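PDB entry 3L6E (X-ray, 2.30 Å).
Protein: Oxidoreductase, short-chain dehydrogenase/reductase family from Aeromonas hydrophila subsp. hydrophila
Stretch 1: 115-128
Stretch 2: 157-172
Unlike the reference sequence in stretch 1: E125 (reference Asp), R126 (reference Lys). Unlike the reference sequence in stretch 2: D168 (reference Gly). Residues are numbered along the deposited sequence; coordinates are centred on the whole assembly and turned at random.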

ATOM      1  N   VAL A 115      -3.011   2.023  23.018  1.00 25.31           N
ATOM      2  CA  VAL A 115      -3.960   2.577  22.057  1.00 25.31           C
ATOM      3  C   VAL A 115      -4.754   1.443  21.393  1.00 24.76           C
ATOM      4  O   VAL A 115      -5.968   1.549  21.194  1.00 25.14           O
ATOM      5  CB  VAL A 115      -3.249   3.487  21.033  1.00 25.24           C
ATOM      6  CG1 VAL A 115      -4.161   3.850  19.850  1.00 28.47           C
ATOM      7  CG2 VAL A 115      -2.736   4.740  21.728  1.00 29.15           C
ATOM      8  N   ALA A 116      -4.061   0.360  21.061  1.00 23.69           N
ATOM      9  CA  ALA A 116      -4.679  -0.760  20.379  1.00 23.04           C
ATOM     10  C   ALA A 116      -5.742  -1.409  21.280  1.00 23.61           C
ATOM     11  O   ALA A 116      -6.862  -1.643  20.837  1.00 23.11           O
ATOM     12  CB  ALA A 116      -3.638  -1.762  19.962  1.00 22.69           C
ATOM     13  N   GLN A 117      -5.399  -1.644  22.549  1.00 24.34           N
ATOM     14  CA  GLN A 117      -6.325  -2.287  23.492  1.00 26.07           C
ATOM     15  C   GLN A 117      -7.514  -1.408  23.800  1.00 26.88           C
ATOM     16  O   GLN A 117      -8.631  -1.895  23.930  1.00 27.68           O
ATOM     17  CB  GLN A 117      -5.633  -2.644  24.806  1.00 26.31           C
ATOM     18  CG  GLN A 117      -4.640  -3.750  24.672  1.00 29.17           C
ATOM     19  CD  GLN A 117      -3.819  -3.955  25.914  1.00 27.03           C
ATOM     20  OE1 GLN A 117      -3.010  -4.880  25.969  1.00 29.86           O
ATOM     21  NE2 GLN A 117      -4.024  -3.108  26.932  1.00 29.26           N
ATOM     22  N   GLN A 118      -7.258  -0.116  23.943  1.00 27.32           N
ATOM     23  CA  GLN A 118      -8.314   0.862  24.119  1.00 28.65           C
ATOM     24  C   GLN A 118      -9.250   0.888  22.884  1.00 28.74           C
ATOM     25  O   GLN A 118     -10.457   1.039  23.027  1.00 28.78           O
ATOM     26  CB  GLN A 118      -7.696   2.235  24.428  1.00 29.34           C
ATOM     27  CG  GLN A 118      -8.674   3.345  24.782  1.00 30.83           C
ATOM     28  CD  GLN A 118      -9.222   3.281  26.202  1.00 30.46           C
ATOM     29  OE1 GLN A 118     -10.348   3.716  26.449  1.00 31.55           O
ATOM     30  NE2 GLN A 118      -8.433   2.749  27.141  1.00 31.24           N
ATOM     31  N   THR A 119      -8.690   0.705  21.686  1.00 28.85           N
ATOM     32  CA  THR A 119      -9.477   0.649  20.430  1.00 28.09           C
ATOM     33  C   THR A 119     -10.310  -0.630  20.302  1.00 27.25           C
ATOM     34  O   THR A 119     -11.439  -0.597  19.816  1.00 27.21           O
ATOM     35  CB  THR A 119      -8.562   0.791  19.176  1.00 28.21           C
ATOM     36  OG1 THR A 119      -7.795   1.999  19.279  1.00 20.60           O
ATOM     37  CG2 THR A 119      -9.387   0.810  17.874  1.00 20.07           C
ATOM     38  N   VAL A 120      -9.742  -1.757  20.711  1.00 27.01           N
ATOM     39  CA  VAL A 120     -10.465  -3.027  20.730  1.00 27.28           C
ATOM     40  C   VAL A 120     -11.672  -2.877  21.674  1.00 27.85           C
ATOM     41  O   VAL A 120     -12.817  -3.170  21.315  1.00 27.42           O
ATOM     42  CB  VAL A 120      -9.546  -4.193  21.192  1.00 27.31           C
ATOM     43  CG1 VAL A 120     -10.329  -5.493  21.358  1.00 21.49           C
ATOM     44  CG2 VAL A 120      -8.362  -4.393  20.229  1.00 21.23           C
ATOM     45  N   ARG A 121     -11.400  -2.370  22.867  1.00 28.47           N
ATOM     46  CA  ARG A 121     -12.434  -2.122  23.856  1.00 29.69           C
ATOM     47  C   ARG A 121     -13.554  -1.231  23.295  1.00 29.11           C
ATOM     48  O   ARG A 121     -14.741  -1.590  23.371  1.00 28.81           O
ATOM     49  CB  ARG A 121     -11.798  -1.513  25.109  1.00 30.94           C
ATOM     50  CG  ARG A 121     -12.796  -0.966  26.119  1.00 54.43           C
ATOM     51  CD  ARG A 121     -12.067  -0.200  27.220  1.00 33.12           C
ATOM     52  NE  ARG A 121     -12.071   1.250  26.983  1.00 54.60           N
ATOM     53  CZ  ARG A 121     -13.126   2.045  27.176  1.00 34.58           C
ATOM     54  NH1 ARG A 121     -14.291   1.547  27.600  1.00 54.67           N
ATOM     55  NH2 ARG A 121     -13.017   3.350  26.942  1.00 54.85           N
ATOM     56  N   LEU A 122     -13.169  -0.090  22.713  1.00 28.23           N
ATOM     57  CA  LEU A 122     -14.133   0.909  22.233  1.00 27.08           C
ATOM     58  C   LEU A 122     -14.940   0.489  21.005  1.00 26.27           C
ATOM     59  O   LEU A 122     -16.165   0.646  20.975  1.00 26.41           O
ATOM     60  CB  LEU A 122     -13.436   2.237  21.933  1.00 26.59           C
ATOM     61  CG  LEU A 122     -13.414   3.256  23.066  1.00 41.08           C
ATOM     62  CD1 LEU A 122     -12.544   4.442  22.643  1.00 25.84           C
ATOM     63  CD2 LEU A 122     -14.838   3.705  23.447  1.00 25.40           C
ATOM     64  N   ILE A 123     -14.253  -0.029  19.990  1.00 25.26           N
ATOM     65  CA  ILE A 123     -14.897  -0.299  18.710  1.00 25.14           C
ATOM     66  C   ILE A 123     -14.665  -1.719  18.169  1.00 26.32           C
ATOM     67  O   ILE A 123     -14.900  -1.991  16.993  1.00 26.58           O
ATOM     68  CB  ILE A 123     -14.572   0.803  17.645  1.00 24.50           C
ATOM     69  CG1 ILE A 123     -13.055   0.926  17.393  1.00 19.98           C
ATOM     70  CG2 ILE A 123     -15.140   2.147  18.074  1.00 18.89           C
ATOM     71  CD1 ILE A 123     -12.696   1.735  16.104  1.00 24.42           C
ATOM     72  N   GLY A 124     -14.231  -2.626  19.036  1.00 27.48           N
ATOM     73  CA  GLY A 124     -14.025  -4.025  18.637  1.00 28.45           C
ATOM     74  C   GLY A 124     -15.298  -4.714  18.162  1.00 28.76           C
ATOM     75  O   GLY A 124     -15.270  -5.510  17.232  1.00 28.53           O
ATOM     76  N   GLU A 125     -16.424  -4.398  18.783  1.00 29.69           N
ATOM     77  CA  GLU A 125     -17.689  -5.010  18.368  1.00 31.05           C
ATOM     78  C   GLU A 125     -18.399  -4.241  17.262  1.00 31.28           C
ATOM     79  O   GLU A 125     -18.992  -4.836  16.371  1.00 31.17           O
ATOM     80  CB  GLU A 125     -18.611  -5.236  19.565  1.00 32.08           C
ATOM     81  CG  GLU A 125     -18.014  -6.214  20.571  1.00 52.24           C
ATOM     82  CD  GLU A 125     -19.050  -7.088  21.237  1.00 33.37           C
ATOM     83  OE1 GLU A 125     -19.891  -7.679  20.516  1.00 52.56           O
ATOM     84  OE2 GLU A 125     -19.015  -7.199  22.484  1.00 52.47           O
ATOM     85  N   ARG A 126     -18.311  -2.917  17.310  1.00 31.89           N
ATOM     86  CA  ARG A 126     -18.974  -2.059  16.337  1.00 31.97           C
ATOM     87  C   ARG A 126     -18.277  -2.082  14.973  1.00 31.73           C
ATOM     88  O   ARG A 126     -18.920  -1.951  13.929  1.00 32.11           O
ATOM     89  CB  ARG A 126     -19.044  -0.643  16.886  1.00 32.61           C
ATOM     90  CG  ARG A 126     -19.848   0.310  16.046  1.00 56.79           C
ATOM     91  CD  ARG A 126     -19.904   1.651  16.716  1.00 34.11           C
ATOM     92  NE  ARG A 126     -20.075   2.713  15.736  1.00 57.33           N
ATOM     93  CZ  ARG A 126     -19.072   3.386  15.192  1.00 34.18           C
ATOM     94  NH1 ARG A 126     -17.818   3.118  15.539  1.00 57.69           N
ATOM     95  NH2 ARG A 126     -19.322   4.333  14.298  1.00 57.50           N
ATOM     96  N   GLY A 127     -16.963  -2.268  14.982  1.00 31.04           N
ATOM     97  CA  GLY A 127     -16.200  -2.266  13.749  1.00 30.27           C
ATOM     98  C   GLY A 127     -15.548  -0.926  13.525  1.00 29.63           C
ATOM     99  O   GLY A 127     -15.781   0.009  14.288  1.00 29.84           O
ATOM    100  N   GLY A 128     -14.740  -0.836  12.472  1.00 29.31           N
ATOM    101  CA  GLY A 128     -13.936   0.349  12.187  1.00 28.81           C
ATOM    102  C   GLY A 128     -12.489  -0.000  11.894  1.00 28.13           C
ATOM    103  O   GLY A 128     -12.167  -1.156  11.624  1.00 28.33           O
ATOM    104  N   GLY A 157       5.373  -7.066  15.424  1.00 22.30           N
ATOM    105  CA  GLY A 157       5.120  -8.366  16.049  1.00 22.29           C
ATOM    106  C   GLY A 157       3.783  -8.333  16.769  1.00 21.47           C
ATOM    107  O   GLY A 157       2.903  -9.130  16.487  1.00 20.73           O
ATOM    108  N   PHE A 158       3.633  -7.367  17.666  1.00 22.03           N
ATOM    109  CA  PHE A 158       2.407  -7.172  18.432  1.00 23.11           C
ATOM    110  C   PHE A 158       1.175  -7.051  17.526  1.00 23.80           C
ATOM    111  O   PHE A 158       0.207  -7.779  17.700  1.00 24.98           O
ATOM    112  CB  PHE A 158       2.516  -5.933  19.345  1.00 22.77           C
ATOM    113  CG  PHE A 158       1.211  -5.559  20.006  1.00 28.19           C
ATOM    114  CD1 PHE A 158       0.732  -6.285  21.091  1.00 22.77           C
ATOM    115  CD2 PHE A 158       0.445  -4.509  19.520  1.00 22.54           C
ATOM    116  CE1 PHE A 158      -0.482  -5.953  21.691  1.00 28.37           C
ATOM    117  CE2 PHE A 158      -0.778  -4.178  20.104  1.00 28.40           C
ATOM    118  CZ  PHE A 158      -1.234  -4.897  21.203  1.00 22.20           C
ATOM    119  N   LEU A 159       1.232  -6.158  16.550  1.00 23.47           N
ATOM    120  CA  LEU A 159       0.050  -5.826  15.731  1.00 23.48           C
ATOM    121  C   LEU A 159      -0.431  -6.927  14.799  1.00 25.08           C
ATOM    122  O   LEU A 159      -1.639  -7.138  14.679  1.00 25.35           O
ATOM    123  CB  LEU A 159       0.271  -4.550  14.931  1.00 20.93           C
ATOM    124  CG  LEU A 159       0.503  -3.276  15.731  1.00 26.45           C
ATOM    125  CD1 LEU A 159       1.026  -2.212  14.785  1.00 19.61           C
ATOM    126  CD2 LEU A 159      -0.758  -2.809  16.484  1.00 20.23           C
ATOM    127  N   GLU A 160       0.505  -7.614  14.140  1.00 26.00           N
ATOM    128  CA  GLU A 160       0.156  -8.725  13.239  1.00 27.01           C
ATOM    129  C   GLU A 160      -0.350  -9.924  14.025  1.00 27.52           C
ATOM    130  O   GLU A 160      -1.098 -10.746  13.504  1.00 27.98           O
ATOM    131  CB  GLU A 160       1.352  -9.142  12.366  1.00 27.53           C
ATOM    132  CG  GLU A 160       1.741  -8.107  11.281  1.00 35.66           C
ATOM    133  CD  GLU A 160       2.852  -8.576  10.343  1.00 27.37           C
ATOM    134  OE1 GLU A 160       3.338  -9.721  10.497  1.00 35.56           O
ATOM    135  OE2 GLU A 160       3.238  -7.800   9.437  1.00 35.63           O
ATOM    136  N   SER A 161       0.103 -10.033  15.269  1.00 27.48           N
ATOM    137  CA  SER A 161      -0.388 -11.035  16.192  1.00 27.69           C
ATOM    138  C   SER A 161      -1.772 -10.629  16.705  1.00 27.80           C
ATOM    139  O   SER A 161      -2.634 -11.483  16.925  1.00 27.37           O
ATOM    140  CB  SER A 161       0.596 -11.214  17.343  1.00 27.64           C
ATOM    141  OG  SER A 161       0.018 -11.945  18.398  1.00 23.54           O
ATOM    142  N   LEU A 162      -1.983  -9.328  16.891  1.00 27.75           N
ATOM    143  CA  LEU A 162      -3.293  -8.836  17.297  1.00 27.49           C
ATOM    144  C   LEU A 162      -4.298  -8.963  16.155  1.00 27.61           C
ATOM    145  O   LEU A 162      -5.465  -9.315  16.382  1.00 26.42           O
ATOM    146  CB  LEU A 162      -3.220  -7.384  17.779  1.00 27.35           C
ATOM    147  CG  LEU A 162      -4.531  -6.739  18.251  1.00 19.44           C
ATOM    148  CD1 LEU A 162      -5.192  -7.589  19.351  1.00 27.08           C
ATOM    149  CD2 LEU A 162      -4.282  -5.338  18.751  1.00 27.11           C
ATOM    150  N   ARG A 163      -3.851  -8.673  14.927  1.00 28.70           N
ATOM    151  CA  ARG A 163      -4.754  -8.757  13.773  1.00 29.36           C
ATOM    152  C   ARG A 163      -5.204 -10.179  13.458  1.00 30.07           C
ATOM    153  O   ARG A 163      -6.366 -10.387  13.101  1.00 30.12           O
ATOM    154  CB  ARG A 163      -4.224  -8.039  12.532  1.00 29.76           C
ATOM    155  CG  ARG A 163      -2.953  -8.588  11.926  1.00 28.82           C
ATOM    156  CD  ARG A 163      -2.964  -8.528  10.401  1.00 30.93           C
ATOM    157  NE  ARG A 163      -3.197  -7.189   9.868  1.00 27.46           N
ATOM    158  CZ  ARG A 163      -2.359  -6.543   9.052  1.00 31.47           C
ATOM    159  NH1 ARG A 163      -2.672  -5.341   8.606  1.00 26.94           N
ATOM    160  NH2 ARG A 163      -1.220  -7.092   8.670  1.00 26.28           N
ATOM    161  N   ALA A 164      -4.300 -11.150  13.603  1.00 30.58           N
ATOM    162  CA  ALA A 164      -4.653 -12.556  13.404  1.00 31.77           C
ATOM    163  C   ALA A 164      -5.638 -13.043  14.484  1.00 32.91           C
ATOM    164  O   ALA A 164      -6.458 -13.936  14.242  1.00 33.10           O
ATOM    165  CB  ALA A 164      -3.405 -13.430  13.375  1.00 31.53           C
ATOM    166  N   GLU A 165      -5.539 -12.441  15.665  1.00 33.47           N
ATOM    167  CA  GLU A 165      -6.448 -12.686  16.775  1.00 34.29           C
ATOM    168  C   GLU A 165      -7.812 -12.044  16.508  1.00 34.71           C
ATOM    169  O   GLU A 165      -8.843 -12.568  16.923  1.00 34.90           O
ATOM    170  CB  GLU A 165      -5.818 -12.119  18.047  1.00 34.98           C
ATOM    171  CG  GLU A 165      -6.664 -12.141  19.301  1.00 49.44           C
ATOM    172  CD  GLU A 165      -6.042 -11.314  20.415  1.00 36.28           C
ATOM    173  OE1 GLU A 165      -6.802 -10.676  21.183  1.00 49.58           O
ATOM    174  OE2 GLU A 165      -4.794 -11.296  20.515  1.00 49.43           O
ATOM    175  N   LEU A 166      -7.809 -10.909  15.808  1.00 35.18           N
ATOM    176  CA  LEU A 166      -9.041 -10.195  15.474  1.00 34.81           C
ATOM    177  C   LEU A 166      -9.613 -10.569  14.103  1.00 35.68           C
ATOM    178  O   LEU A 166     -10.499  -9.886  13.591  1.00 35.29           O
ATOM    179  CB  LEU A 166      -8.853  -8.679  15.589  1.00 33.86           C
ATOM    180  CG  LEU A 166      -8.551  -8.051  16.955  1.00 36.70           C
ATOM    181  CD1 LEU A 166      -8.311  -6.561  16.786  1.00 33.02           C
ATOM    182  CD2 LEU A 166      -9.653  -8.312  17.992  1.00 33.19           C
ATOM    183  N   LYS A 167      -9.118 -11.657  13.514  1.00 37.42           N
ATOM    184  CA  LYS A 167      -9.765 -12.251  12.345  1.00 39.07           C
ATOM    185  C   LYS A 167     -11.262 -12.399  12.628  1.00 39.95           C
ATOM    186  O   LYS A 167     -11.650 -12.781  13.743  1.00 39.79           O
ATOM    187  CB  LYS A 167      -9.182 -13.635  12.048  1.00 40.11           C
ATOM    188  CG  LYS A 167      -8.235 -13.710  10.854  1.00 53.44           C
ATOM    189  CD  LYS A 167      -8.550 -14.924   9.961  1.00 40.79           C
ATOM    190  CE  LYS A 167      -7.868 -16.216  10.415  1.00 53.61           C
ATOM    191  NZ  LYS A 167      -8.550 -16.889  11.553  1.00 40.63           N
ATOM    192  N   ASP A 168     -12.090 -12.086  11.632  1.00 40.97           N
ATOM    193  CA  ASP A 168     -13.551 -12.273  11.723  1.00 42.03           C
ATOM    194  C   ASP A 168     -14.253 -11.261  12.632  1.00 41.77           C
ATOM    195  O   ASP A 168     -15.466 -11.355  12.856  1.00 42.16           O
ATOM    196  CB  ASP A 168     -13.897 -13.693  12.198  1.00 43.32           C
ATOM    197  CG  ASP A 168     -13.272 -14.767  11.341  1.00 47.83           C
ATOM    198  OD1 ASP A 168     -13.537 -14.781  10.124  1.00 44.10           O
ATOM    199  OD2 ASP A 168     -12.527 -15.608  11.892  1.00 44.12           O
ATOM    200  N   SER A 169     -13.489 -10.314  13.169  1.00 40.96           N
ATOM    201  CA  SER A 169     -14.034  -9.247  13.999  1.00 39.80           C
ATOM    202  C   SER A 169     -14.111  -7.992  13.140  1.00 38.57           C
ATOM    203  O   SER A 169     -13.201  -7.723  12.356  1.00 38.68           O
ATOM    204  CB  SER A 169     -13.157  -9.026  15.239  1.00 39.86           C
ATOM    205  OG  SER A 169     -13.419  -7.787  15.875  1.00 49.15           O
ATOM    206  N   PRO A 170     -15.202  -7.218  13.280  1.00 36.81           N
ATOM    207  CA  PRO A 170     -15.403  -6.062  12.404  1.00 35.50           C
ATOM    208  C   PRO A 170     -14.302  -4.998  12.497  1.00 34.02           C
ATOM    209  O   PRO A 170     -14.294  -4.048  11.713  1.00 34.13           O
ATOM    210  CB  PRO A 170     -16.753  -5.499  12.866  1.00 35.51           C
ATOM    211  CG  PRO A 170     -16.938  -6.033  14.258  1.00 33.44           C
ATOM    212  CD  PRO A 170     -16.310  -7.383  14.242  1.00 36.10           C
ATOM    213  N   LEU A 171     -13.377  -5.153  13.436  1.00 32.24           N
ATOM    214  CA  LEU A 171     -12.295  -4.178  13.563  1.00 30.53           C
ATOM    215  C   LEU A 171     -11.123  -4.571  12.663  1.00 29.91           C
ATOM    216  O   LEU A 171     -10.616  -5.693  12.742  1.00 30.35           O
ATOM    217  CB  LEU A 171     -11.880  -4.020  15.029  1.00 29.27           C
ATOM    218  CG  LEU A 171     -10.740  -3.082  15.444  1.00 22.74           C
ATOM    219  CD1 LEU A 171     -10.926  -1.669  14.912  1.00 28.32           C
ATOM    220  CD2 LEU A 171     -10.647  -3.073  16.960  1.00 28.37           C
ATOM    221  N   ARG A 172     -10.723  -3.655  11.788  1.00 28.90           N
ATOM    222  CA  ARG A 172      -9.691  -3.935  10.782  1.00 28.06           C
ATOM    223  C   ARG A 172      -8.358  -3.336  11.204  1.00 26.23           C
ATOM    224  O   ARG A 172      -8.321  -2.190  11.617  1.00 26.29           O
ATOM    225  CB  ARG A 172     -10.104  -3.350   9.425  1.00 28.60           C
ATOM    226  CG  ARG A 172     -11.172  -4.142   8.697  1.00 39.15           C
ATOM    227  CD  ARG A 172     -11.885  -3.322   7.615  1.00 29.86           C
ATOM    228  NE  ARG A 172     -13.101  -4.015   7.169  1.00 39.65           N
ATOM    229  CZ  ARG A 172     -14.046  -3.491   6.387  1.00 31.05           C
ATOM    230  NH1 ARG A 172     -13.946  -2.243   5.935  1.00 40.03           N
ATOM    231  NH2 ARG A 172     -15.101  -4.220   6.047  1.00 39.84           N
TER

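Each stretch runs from a helix through a turn into a β-strand. The helix that enters at V115 and helix 157-165 point the same way, with 17° between their directions. Their axes come no closer than 12.1 Å, and side chains bridge the space between them. After its helix, the second stretch makes a type II turn from L166 to S169. The strands then pair in parallel, G128 beside L171. R172 N donates to G128 O at 2.9 Å and nearly straight. G128 N to P170 O, at 3.3 Å, is a weak hydrogen bond. G127 CA also lies 3.3 Å from P170 O. G127 has backbone angles that call for glycine, and a CB there would clash with P170 CB. This lets the two chains come close, with 4.1 Å between the CA atoms of G127 and P170.

Between the helices the contact is apolar. A116 CB meets the edge of the F158 ring, 3.7 Å from CE2, and sits 3.8 Å from L162 CD2. One turn on, V120 CG2 lies 4.1 Å from L166 CD1. L171 gives the largest covered area. Its CD2 is 3.8 Å from V120 CA and 3.9 Å from G124 CA, while its CD1 is 4.0 Å from I123 CD1. P170 CG packs against backbone, 3.2 Å from E125 O.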